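TRNA-splicing endonuclease (PDB 2CV8) probably removes introns from archaeal precursor tRNAs, cutting both splice sites to leave 2',3'-cyclic phosphate and 5'-hydroxyl ends. Local coordinates at residues I89-S92 against V93-L97; L20-K23 against M24-G28; L71-E74 against R75-I79; Q138-S141 against N142-L145. All blocks are in the same frame, centred on the assembly; numbering follows the deposited sequence.

Overall arrangement
All four interactions are local, each joining residues within one helix or at its end. Interaction 1, in helix 87-99, is the most central, its centre about 8 Å from that of the chain; half its touching residues are buried and none is exposed. It touches interaction 2, at the end of helix 15-25, through Tyr94 and Tyr27, and interaction 3, at the start of helix 73-83, through Tyr91, Phe73 and Tyr77. Interactions 2 and 4 mix buried and exposed residues, whereas most in interaction 3 are at least partly exposed. Rings dominate interactions 1 and 2; interaction 3 joins a cap to apolar packing; polar capping bonds dominate interaction 4, which faces the second subunit, its centre about 23 Å from that of the chain.

Interaction 1: I89-S92 against V93-L97; sequences ILYS and VYEDL
Glu95 CB lies over one face of the Tyr91 ring, which belongs to the preceding turn of helix 87-99, in a CH-pi contact 4.2 Å from the ring centroid and offset toward the rim. At the phenol end, Glu95 CD comes within 3.6 Å of Tyr91 CE2, but the carboxylate is turned 62° from the ring, so the two flat groups do not stack. Val54 and Lys58 of helix 50-58 also make contact with Tyr91; Tyr77 of helix 73-83 meets the ring, and Phe73 meets the hydroxyl. Glu95 CG is anti to the backbone N (chi1 -179°) and the chain stays extended beyond it, which carries the carboxylate to the phenol end; there OE2 of Glu95 is 2.9 Å from OH of Tyr91. The backbone ties the same pair, Glu95 N donating to Tyr91 O at 2.8 Å. On another side of the helix, Val93 packs on Val130 and Ala132, joining the helix to strand 128-134 of the catalytic domain, while Tyr94 reaches Phe114 and Ile51. With an alanine in place of Glu95, the Tyr91 hydroxyl would probably lose its carboxylate neighbour and Lys58 its weak ionic partner. The contact is thus amphipathic: aliphatic carbon covers the ring face, while the carboxylate sits by the phenol oxygen with Lys58 as a long, weak ionic partner.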
loop_
_atom_site.group_PDB
_atom_site.type_symbol
_atom_site.label_atom_id
_atom_site.label_comp_id
_atom_site.label_asym_id
_atom_site.label_seq_id
_atom_site.Cartn_x
_atom_site.Cartn_y
_atom_site.Cartn_z
ATOM N N ILE B 89 2.910 16.332 5.684
ATOM C CA ILE B 89 3.402 15.006 5.372
ATOM C C ILE B 89 4.304 15.023 4.160
ATOM O O ILE B 89 5.254 14.232 4.090
ATOM C CB ILE B 89 2.259 13.991 5.161
ATOM C CG1 ILE B 89 1.399 14.384 3.972
ATOM C CG2 ILE B 89 1.411 13.924 6.403
ATOM C CD1 ILE B 89 0.385 13.322 3.603
ATOM N N LEU B 90 4.022 15.928 3.218
ATOM C CA LEU B 90 4.834 16.038 2.003
ATOM C C LEU B 90 6.234 16.575 2.285
ATOM O O LEU B 90 7.216 16.092 1.722
ATOM C CB LEU B 90 4.150 16.933 0.968
ATOM C CG LEU B 90 2.932 16.338 0.253
ATOM C CD1 LEU B 90 2.309 17.386 -0.621
ATOM C CD2 LEU B 90 3.329 15.118 -0.558
ATOM N N TYR B 91 6.330 17.573 3.158
ATOM C CA TYR B 91 7.633 18.124 3.489
ATOM C C TYR B 91 8.418 17.117 4.333
ATOM O O TYR B 91 9.641 17.010 4.223
ATOM C CB TYR B 91 7.506 19.448 4.253
ATOM C CG TYR B 91 8.856 20.002 4.652
ATOM C CD1 TYR B 91 9.690 20.614 3.710
ATOM C CD2 TYR B 91 9.346 19.829 5.950
ATOM C CE1 TYR B 91 10.981 21.036 4.052
ATOM C CE2 TYR B 91 10.630 20.238 6.295
ATOM C CZ TYR B 91 11.443 20.843 5.344
ATOM O OH TYR B 91 12.713 21.246 5.692
ATOM N N SER B 92 7.714 16.378 5.178
ATOM C CA SER B 92 8.372 15.388 6.021
ATOM C C SER B 92 9.083 14.336 5.187
ATOM O O SER B 92 10.230 13.989 5.481
ATOM C CB SER B 92 7.363 14.720 6.961
ATOM O OG SER B 92 6.896 15.649 7.929
ATOM N N VAL B 93 8.418 13.835 4.146
ATOM C CA VAL B 93 9.051 12.833 3.292
ATOM C C VAL B 93 10.101 13.506 2.400
ATOM O O VAL B 93 11.195 12.966 2.205
ATOM C CB VAL B 93 8.034 12.084 2.376
ATOM C CG1 VAL B 93 8.756 10.992 1.584
ATOM C CG2 VAL B 93 6.930 11.452 3.199
ATOM N N TYR B 94 9.780 14.679 1.859
ATOM C CA TYR B 94 10.741 15.364 1.006
ATOM C C TYR B 94 12.058 15.518 1.739
ATOM O O TYR B 94 13.111 15.082 1.259
ATOM C CB TYR B 94 10.267 16.760 0.618
ATOM C CG TYR B 94 11.241 17.443 -0.320
ATOM C CD1 TYR B 94 11.188 17.228 -1.688
ATOM C CD2 TYR B 94 12.252 18.247 0.174
ATOM C CE1 TYR B 94 12.116 17.796 -2.542
ATOM C CE2 TYR B 94 13.197 18.817 -0.668
ATOM C CZ TYR B 94 13.126 18.586 -2.026
ATOM O OH TYR B 94 14.092 19.107 -2.847
ATOM N N GLU B 95 11.978 16.152 2.905
ATOM C CA GLU B 95 13.134 16.415 3.748
ATOM C C GLU B 95 13.896 15.150 4.129
ATOM O O GLU B 95 15.107 15.063 3.927
ATOM C CB GLU B 95 12.684 17.136 5.011
ATOM C CG GLU B 95 13.806 17.491 5.945
ATOM C CD GLU B 95 13.286 18.023 7.255
ATOM O OE1 GLU B 95 12.592 17.253 7.961
ATOM O OE2 GLU B 95 13.563 19.203 7.571
ATOM N N ASP B 96 13.179 14.178 4.690
ATOM C CA ASP B 96 13.776 12.923 5.119
ATOM C C ASP B 96 14.525 12.261 3.978
ATOM O O ASP B 96 15.665 11.829 4.136
ATOM C CB ASP B 96 12.686 11.990 5.644
ATOM C CG ASP B 96 13.236 10.667 6.193
ATOM O OD1 ASP B 96 13.158 9.638 5.482
ATOM O OD2 ASP B 96 13.734 10.656 7.340
ATOM N N LEU B 97 13.886 12.186 2.821
ATOM C CA LEU B 97 14.519 11.569 1.680
ATOM C C LEU B 97 15.682 12.403 1.189
ATOM O O LEU B 97 16.741 11.876 0.838
ATOM C CB LEU B 97 13.507 11.365 0.559
ATOM C CG LEU B 97 12.514 10.224 0.802
ATOM C CD1 LEU B 97 11.699 9.971 -0.457
ATOM C CD2 LEU B 97 13.271 8.963 1.191
#

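Interaction 2: L20-K23 against M24-G28; sequences LIYK and MGYYG
Tyr22 and Tyr26 form an offset edge-to-face pair, the edge of Tyr26 turned toward the face of Tyr22, at the C-terminal end of helix 15-25, where Tyr26 is the first residue to leave the helical conformation and has a positive phi (59°). Tyr22 CB lies 4.1 Å from Tyr27 O, and its CG, anti to the backbone N (chi1 -172°), swings the ring toward the residues after the helix. Further out, the in-plane edge of the ring meets two backbone carbonyls: CD1 faces Tyr27 O, and Tyr22 CE1 is 3.5 Å from Gly28 O. Over one face stands Tyr26 CA, 4.3 Å from the Tyr22 ring centroid, in a CH-pi contact. Tyr22 CZ is 3.9 Å from Tyr26 CD2, with the ring planes at 71°. At the tip, the Tyr22 hydroxyl is hydrogen-bonded to Pro36 O. At the helix end the backbone bonds converge on one oxygen: Tyr26 N donates to Tyr22 O at 2.7 Å, and Gly25 N bonds it weakly. The Tyr26 side chain is about 7 Å from that of Tyr117, a predicted active-site residue, and Arg105 bonds Gly28 O. Beside the aromatic pair, Ile21 CG2 rests 4.2 Å from Tyr27 CB.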
loop_
_atom_site.group_PDB
_atom_site.type_symbol
_atom_site.label_atom_id
_atom_site.label_comp_id
_atom_site.label_asym_id
_atom_site.label_seq_id
_atom_site.Cartn_x
_atom_site.Cartn_y
_atom_site.Cartn_z
ATOM N N LEU B 20 22.919 27.659 -10.256
ATOM C CA LEU B 20 23.654 27.152 -9.101
ATOM C C LEU B 20 22.744 26.301 -8.218
ATOM O O LEU B 20 23.087 25.170 -7.861
ATOM C CB LEU B 20 24.237 28.310 -8.288
ATOM C CG LEU B 20 25.229 29.205 -9.037
ATOM C CD1 LEU B 20 25.786 30.252 -8.090
ATOM C CD2 LEU B 20 26.355 28.362 -9.620
ATOM N N ILE B 21 21.581 26.849 -7.882
ATOM C CA ILE B 21 20.605 26.148 -7.059
ATOM C C ILE B 21 20.209 24.822 -7.718
ATOM O O ILE B 21 19.955 23.824 -7.042
ATOM C CB ILE B 21 19.341 27.015 -6.854
ATOM C CG1 ILE B 21 19.716 28.314 -6.124
ATOM C CG2 ILE B 21 18.298 26.243 -6.057
ATOM C CD1 ILE B 21 18.608 29.341 -6.029
ATOM N N TYR B 22 20.166 24.817 -9.044
ATOM C CA TYR B 22 19.794 23.624 -9.782
ATOM C C TYR B 22 20.956 22.649 -9.783
ATOM O O TYR B 22 20.764 21.442 -9.666
ATOM C CB TYR B 22 19.424 23.985 -11.219
ATOM C CG TYR B 22 18.842 22.830 -11.993
ATOM C CD1 TYR B 22 17.547 22.372 -11.737
ATOM C CD2 TYR B 22 19.592 22.178 -12.968
ATOM C CE1 TYR B 22 17.012 21.293 -12.438
ATOM C CE2 TYR B 22 19.067 21.092 -13.671
ATOM C CZ TYR B 22 17.778 20.658 -13.404
ATOM O OH TYR B 22 17.263 19.600 -14.118
ATOM N N LYS B 23 22.167 23.174 -9.927
ATOM C CA LYS B 23 23.347 22.319 -9.929
ATOM C C LYS B 23 23.466 21.597 -8.591
ATOM O O LYS B 23 23.772 20.404 -8.553
ATOM C CB LYS B 23 24.616 23.140 -10.191
ATOM C CG LYS B 23 25.081 23.116 -11.642
ATOM C CD LYS B 23 26.442 23.774 -11.816
ATOM C CE LYS B 23 26.985 23.550 -13.220
ATOM N NZ LYS B 23 26.094 24.101 -14.282
HETATM N N MSE B 24 23.215 22.327 -7.505
HETATM C CA MSE B 24 23.289 21.771 -6.157
HETATM C C MSE B 24 22.786 20.327 -6.102
HETATM O O MSE B 24 23.454 19.447 -5.560
HETATM C CB MSE B 24 22.476 22.628 -5.177
HETATM C CG MSE B 24 23.064 24.001 -4.868
HETATM SE SE MSE B 24 21.991 25.009 -3.576
HETATM C CE MSE B 24 22.049 23.699 -2.148
ATOM N N GLY B 25 21.608 20.085 -6.666
ATOM C CA GLY B 25 21.060 18.745 -6.648
ATOM C C GLY B 25 19.732 18.607 -7.355
ATOM O O GLY B 25 18.842 17.922 -6.879
ATOM N N TYR B 26 19.598 19.245 -8.507
ATOM C CA TYR B 26 18.361 19.177 -9.277
ATOM C C TYR B 26 17.145 19.681 -8.505
ATOM O O TYR B 26 16.199 18.938 -8.252
ATOM C CB TYR B 26 18.109 17.745 -9.757
ATOM C CG TYR B 26 19.238 17.185 -10.594
ATOM C CD1 TYR B 26 20.326 16.544 -9.998
ATOM C CD2 TYR B 26 19.226 17.305 -11.988
ATOM C CE1 TYR B 26 21.372 16.031 -10.763
ATOM C CE2 TYR B 26 20.269 16.797 -12.767
ATOM C CZ TYR B 26 21.340 16.157 -12.145
ATOM O OH TYR B 26 22.364 15.628 -12.903
ATOM N N TYR B 27 17.188 20.951 -8.125
ATOM C CA TYR B 27 16.085 21.573 -7.420
ATOM C C TYR B 27 15.325 22.457 -8.408
ATOM O O TYR B 27 15.917 23.022 -9.332
ATOM C CB TYR B 27 16.593 22.447 -6.270
ATOM C CG TYR B 27 17.188 21.689 -5.107
ATOM C CD1 TYR B 27 18.515 21.274 -5.125
ATOM C CD2 TYR B 27 16.419 21.389 -3.987
ATOM C CE1 TYR B 27 19.059 20.584 -4.050
ATOM C CE2 TYR B 27 16.952 20.691 -2.910
ATOM C CZ TYR B 27 18.267 20.296 -2.948
ATOM O OH TYR B 27 18.784 19.612 -1.875
ATOM N N GLY B 28 14.017 22.578 -8.210
ATOM C CA GLY B 28 13.210 23.413 -9.076
ATOM C C GLY B 28 13.187 23.035 -10.545
ATOM O O GLY B 28 13.885 22.120 -10.991
#

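Interaction 3: L71-E74 against R75-I79; sequences LDFE and RLYQI
Leu71 meets Leu76 through CB, which lies 4.0 Å from Leu76 CG, while Leu71 CG reaches toward Ile79 CD1 one turn further along. The CD1 methyl of Leu71 lies at the edge of the Arg75 guanidinium, close to its plane. Next in sequence after Leu71 is Asp72, the N-cap of helix 73-83: its OD2 accepts from Arg75 N at 3.2 Å, the donor coming from above the carboxylate plane, 42° out of it. A chi1 of 60°, which sets CG between the backbone N and the carbonyl carbon, turns the carboxylate back over the first turn. Leu71 and Leu76, the residue before the cap and the fourth after it, form the hydrophobic staple that often accompanies such a cap. With an alanine in place of Leu76, Leu71 CB would probably lose its apolar partner and a gap would open toward Leu50 and Val57 of helix 50-58. Beyond the staple, Phe73 and Tyr77 lie side by side and point the same way, with ring centroids 5.9 Å apart and planes at 35°; Phe87 meets the Tyr77 ring edge-to-face. Backbone hydrogen bonds to Ile64 of strand 63-66 hold Leu71 in the N-terminal sheet.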
loop_
_atom_site.group_PDB
_atom_site.type_symbol
_atom_site.label_atom_id
_atom_site.label_comp_id
_atom_site.label_asym_id
_atom_site.label_seq_id
_atom_site.Cartn_x
_atom_site.Cartn_y
_atom_site.Cartn_z
ATOM N N LEU B 71 11.087 36.277 4.772
ATOM C CA LEU B 71 10.438 35.123 5.385
ATOM C C LEU B 71 11.440 34.061 5.794
ATOM O O LEU B 71 12.190 33.560 4.960
ATOM C CB LEU B 71 9.433 34.502 4.415
ATOM C CG LEU B 71 8.157 35.280 4.087
ATOM C CD1 LEU B 71 7.426 35.604 5.378
ATOM C CD2 LEU B 71 8.492 36.544 3.337
ATOM N N ASP B 72 11.460 33.718 7.078
ATOM C CA ASP B 72 12.379 32.688 7.553
ATOM C C ASP B 72 11.682 31.340 7.515
ATOM O O ASP B 72 10.541 31.240 7.061
ATOM C CB ASP B 72 12.864 32.989 8.976
ATOM C CG ASP B 72 11.736 33.074 9.979
ATOM O OD1 ASP B 72 12.039 33.128 11.187
ATOM O OD2 ASP B 72 10.553 33.094 9.570
ATOM N N PHE B 73 12.367 30.307 7.992
ATOM C CA PHE B 73 11.815 28.950 8.000
ATOM C C PHE B 73 10.441 28.808 8.666
ATOM O O PHE B 73 9.531 28.224 8.089
ATOM C CB PHE B 73 12.795 27.995 8.679
ATOM C CG PHE B 73 12.361 26.562 8.645
ATOM C CD1 PHE B 73 12.565 25.791 7.512
ATOM C CD2 PHE B 73 11.737 25.984 9.747
ATOM C CE1 PHE B 73 12.154 24.463 7.477
ATOM C CE2 PHE B 73 11.322 24.661 9.723
ATOM C CZ PHE B 73 11.529 23.897 8.588
ATOM N N GLU B 74 10.302 29.330 9.884
ATOM C CA GLU B 74 9.047 29.247 10.622
ATOM C C GLU B 74 7.898 29.833 9.817
ATOM O O GLU B 74 6.822 29.245 9.741
ATOM C CB GLU B 74 9.158 29.991 11.958
ATOM C CG GLU B 74 10.146 29.397 12.964
ATOM C CD GLU B 74 11.596 29.459 12.500
ATOM O OE1 GLU B 74 11.968 28.693 11.591
ATOM O OE2 GLU B 74 12.366 30.277 13.043
ATOM N N ARG B 75 8.124 30.997 9.218
ATOM C CA ARG B 75 7.082 31.651 8.430
ATOM C C ARG B 75 6.794 30.929 7.122
ATOM O O ARG B 75 5.633 30.745 6.751
ATOM C CB ARG B 75 7.462 33.113 8.157
ATOM C CG ARG B 75 6.961 34.089 9.221
ATOM C CD ARG B 75 5.489 34.425 9.006
ATOM N NE ARG B 75 5.305 35.227 7.798
ATOM C CZ ARG B 75 4.128 35.477 7.232
ATOM N NH1 ARG B 75 3.013 34.988 7.758
ATOM N NH2 ARG B 75 4.068 36.214 6.132
ATOM N N LEU B 76 7.847 30.524 6.423
ATOM C CA LEU B 76 7.679 29.820 5.165
ATOM C C LEU B 76 6.960 28.511 5.396
ATOM O O LEU B 76 6.031 28.175 4.668
ATOM C CB LEU B 76 9.029 29.563 4.507
ATOM C CG LEU B 76 9.426 30.624 3.489
ATOM C CD1 LEU B 76 10.852 30.395 3.024
ATOM C CD2 LEU B 76 8.453 30.563 2.320
ATOM N N TYR B 77 7.390 27.766 6.408
ATOM C CA TYR B 77 6.747 26.495 6.713
ATOM C C TYR B 77 5.254 26.746 6.924
ATOM O O TYR B 77 4.406 26.075 6.337
ATOM C CB TYR B 77 7.338 25.875 7.979
ATOM C CG TYR B 77 6.865 24.461 8.233
ATOM C CD1 TYR B 77 7.532 23.371 7.679
ATOM C CD2 TYR B 77 5.732 24.215 9.006
ATOM C CE1 TYR B 77 7.080 22.073 7.890
ATOM C CE2 TYR B 77 5.270 22.922 9.220
ATOM C CZ TYR B 77 5.946 21.855 8.661
ATOM O OH TYR B 77 5.475 20.573 8.856
ATOM N N GLN B 78 4.937 27.723 7.764
ATOM C CA GLN B 78 3.549 28.046 8.035
ATOM C C GLN B 78 2.788 28.368 6.755
ATOM O O GLN B 78 1.628 27.975 6.603
ATOM C CB GLN B 78 3.447 29.217 9.010
ATOM C CG GLN B 78 2.006 29.615 9.293
ATOM C CD GLN B 78 1.159 28.456 9.808
ATOM O OE1 GLN B 78 -0.032 28.365 9.505
ATOM N NE2 GLN B 78 1.767 27.578 10.598
ATOM N N ILE B 79 3.431 29.080 5.835
ATOM C CA ILE B 79 2.781 29.422 4.572
ATOM C C ILE B 79 2.496 28.150 3.791
ATOM O O ILE B 79 1.442 28.023 3.167
ATOM C CB ILE B 79 3.655 30.345 3.705
ATOM C CG1 ILE B 79 3.804 31.699 4.391
ATOM C CG2 ILE B 79 3.030 30.521 2.329
ATOM C CD1 ILE B 79 4.689 32.652 3.641
#

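Interaction 4: Q138-S141 against N142-L145; sequences QISS and NEIL
Ser140 and Glu143 form a capping box where strand 138-140 passes into helix 141-151, in the catalytic domain and at the interface with the second subunit. The box is reciprocal. Glu143 N donates to Ser140 OG at 3.3 Å, and in return Ser140 N donates to Glu143 OE1 at 2.8 Å in a nearly straight bond (164°) that uses the anti lone pair of the carboxylate oxygen. Ser140 OG adds a weak bond to that same OE1, so two donors of one serine grip it. A chi1 of 59°, with OG between the backbone N and the carbonyl carbon, turns the hydroxyl to face Glu143 N. The Glu143 chain, extended beyond CG, reaches back to the strand end, and its negative charge, at the N-terminal end of the helix, is probably stabilised there. Ile144 N donates to Ser140 O at 2.9 Å, beginning the regular helical bonding. Strand residues Gln138, Ile139 and Ser140 pair in an antiparallel ladder with a strand of the second subunit, so the sheet continues across the interface between the two subunits. Ser141 OG also bonds Asp134 O of that subunit, and Ile144 packs on its Ile173. Next to the box, Ile139 and Ile144 cross at about a right angle as a hydrophobic staple, Ile139 CG2 lying 3.4 Å from Ile144 CG1.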
loop_
_atom_site.group_PDB
_atom_site.type_symbol
_atom_site.label_atom_id
_atom_site.label_comp_id
_atom_site.label_asym_id
_atom_site.label_seq_id
_atom_site.Cartn_x
_atom_site.Cartn_y
_atom_site.Cartn_z
ATOM N N GLN B 138 -7.260 7.374 7.002
ATOM C CA GLN B 138 -7.933 6.168 6.532
ATOM C C GLN B 138 -7.946 6.094 5.008
ATOM O O GLN B 138 -8.474 6.976 4.335
ATOM C CB GLN B 138 -9.380 6.129 7.054
ATOM C CG GLN B 138 -9.531 5.898 8.563
ATOM C CD GLN B 138 -9.602 4.424 8.953
ATOM O OE1 GLN B 138 -10.472 3.686 8.489
ATOM N NE2 GLN B 138 -8.691 3.995 9.823
ATOM N N ILE B 139 -7.371 5.026 4.469
ATOM C CA ILE B 139 -7.317 4.825 3.029
ATOM C C ILE B 139 -8.450 3.879 2.603
ATOM O O ILE B 139 -8.756 2.911 3.294
ATOM C CB ILE B 139 -5.976 4.196 2.625
ATOM C CG1 ILE B 139 -4.823 4.933 3.297
ATOM C CG2 ILE B 139 -5.790 4.286 1.141
ATOM C CD1 ILE B 139 -3.500 4.186 3.196
ATOM N N SER B 140 -9.075 4.153 1.467
ATOM C CA SER B 140 -10.154 3.297 0.992
ATOM C C SER B 140 -9.596 2.278 0.015
ATOM O O SER B 140 -8.468 2.417 -0.460
ATOM C CB SER B 140 -11.224 4.128 0.292
ATOM O OG SER B 140 -10.657 4.832 -0.797
ATOM N N SER B 141 -10.397 1.263 -0.291
ATOM C CA SER B 141 -9.976 0.212 -1.205
ATOM C C SER B 141 -9.829 0.788 -2.597
ATOM O O SER B 141 -8.973 0.354 -3.376
ATOM C CB SER B 141 -11.007 -0.918 -1.234
ATOM O OG SER B 141 -11.309 -1.362 0.076
ATOM N N ASN B 142 -10.670 1.772 -2.903
ATOM C CA ASN B 142 -10.635 2.406 -4.213
ATOM C C ASN B 142 -9.357 3.201 -4.396
ATOM O O ASN B 142 -8.818 3.257 -5.499
ATOM C CB ASN B 142 -11.861 3.292 -4.400
ATOM C CG ASN B 142 -13.146 2.488 -4.418
ATOM O OD1 ASN B 142 -13.298 1.564 -5.222
ATOM N ND2 ASN B 142 -14.075 2.828 -3.525
ATOM N N GLU B 143 -8.873 3.806 -3.315
ATOM C CA GLU B 143 -7.632 4.570 -3.359
ATOM C C GLU B 143 -6.470 3.584 -3.415
ATOM O O GLU B 143 -5.533 3.752 -4.211
ATOM C CB GLU B 143 -7.480 5.440 -2.114
ATOM C CG GLU B 143 -8.515 6.521 -1.970
ATOM C CD GLU B 143 -8.383 7.257 -0.653
ATOM O OE1 GLU B 143 -8.368 6.593 0.408
ATOM O OE2 GLU B 143 -8.300 8.501 -0.676
ATOM N N ILE B 144 -6.533 2.563 -2.558
ATOM C CA ILE B 144 -5.494 1.544 -2.519
ATOM C C ILE B 144 -5.416 0.888 -3.895
ATOM O O ILE B 144 -4.328 0.583 -4.380
ATOM C CB ILE B 144 -5.772 0.476 -1.413
ATOM C CG1 ILE B 144 -5.494 1.078 -0.040
ATOM C CG2 ILE B 144 -4.876 -0.762 -1.602
ATOM C CD1 ILE B 144 -5.576 0.054 1.095
ATOM N N LEU B 145 -6.565 0.682 -4.531
ATOM C CA LEU B 145 -6.572 0.092 -5.863
ATOM C C LEU B 145 -5.971 1.106 -6.843
ATOM O O LEU B 145 -5.311 0.730 -7.802
ATOM C CB LEU B 145 -7.996 -0.277 -6.274
ATOM C CG LEU B 145 -8.614 -1.470 -5.532
ATOM C CD1 LEU B 145 -10.081 -1.627 -5.900
ATOM C CD2 LEU B 145 -7.858 -2.731 -5.883
#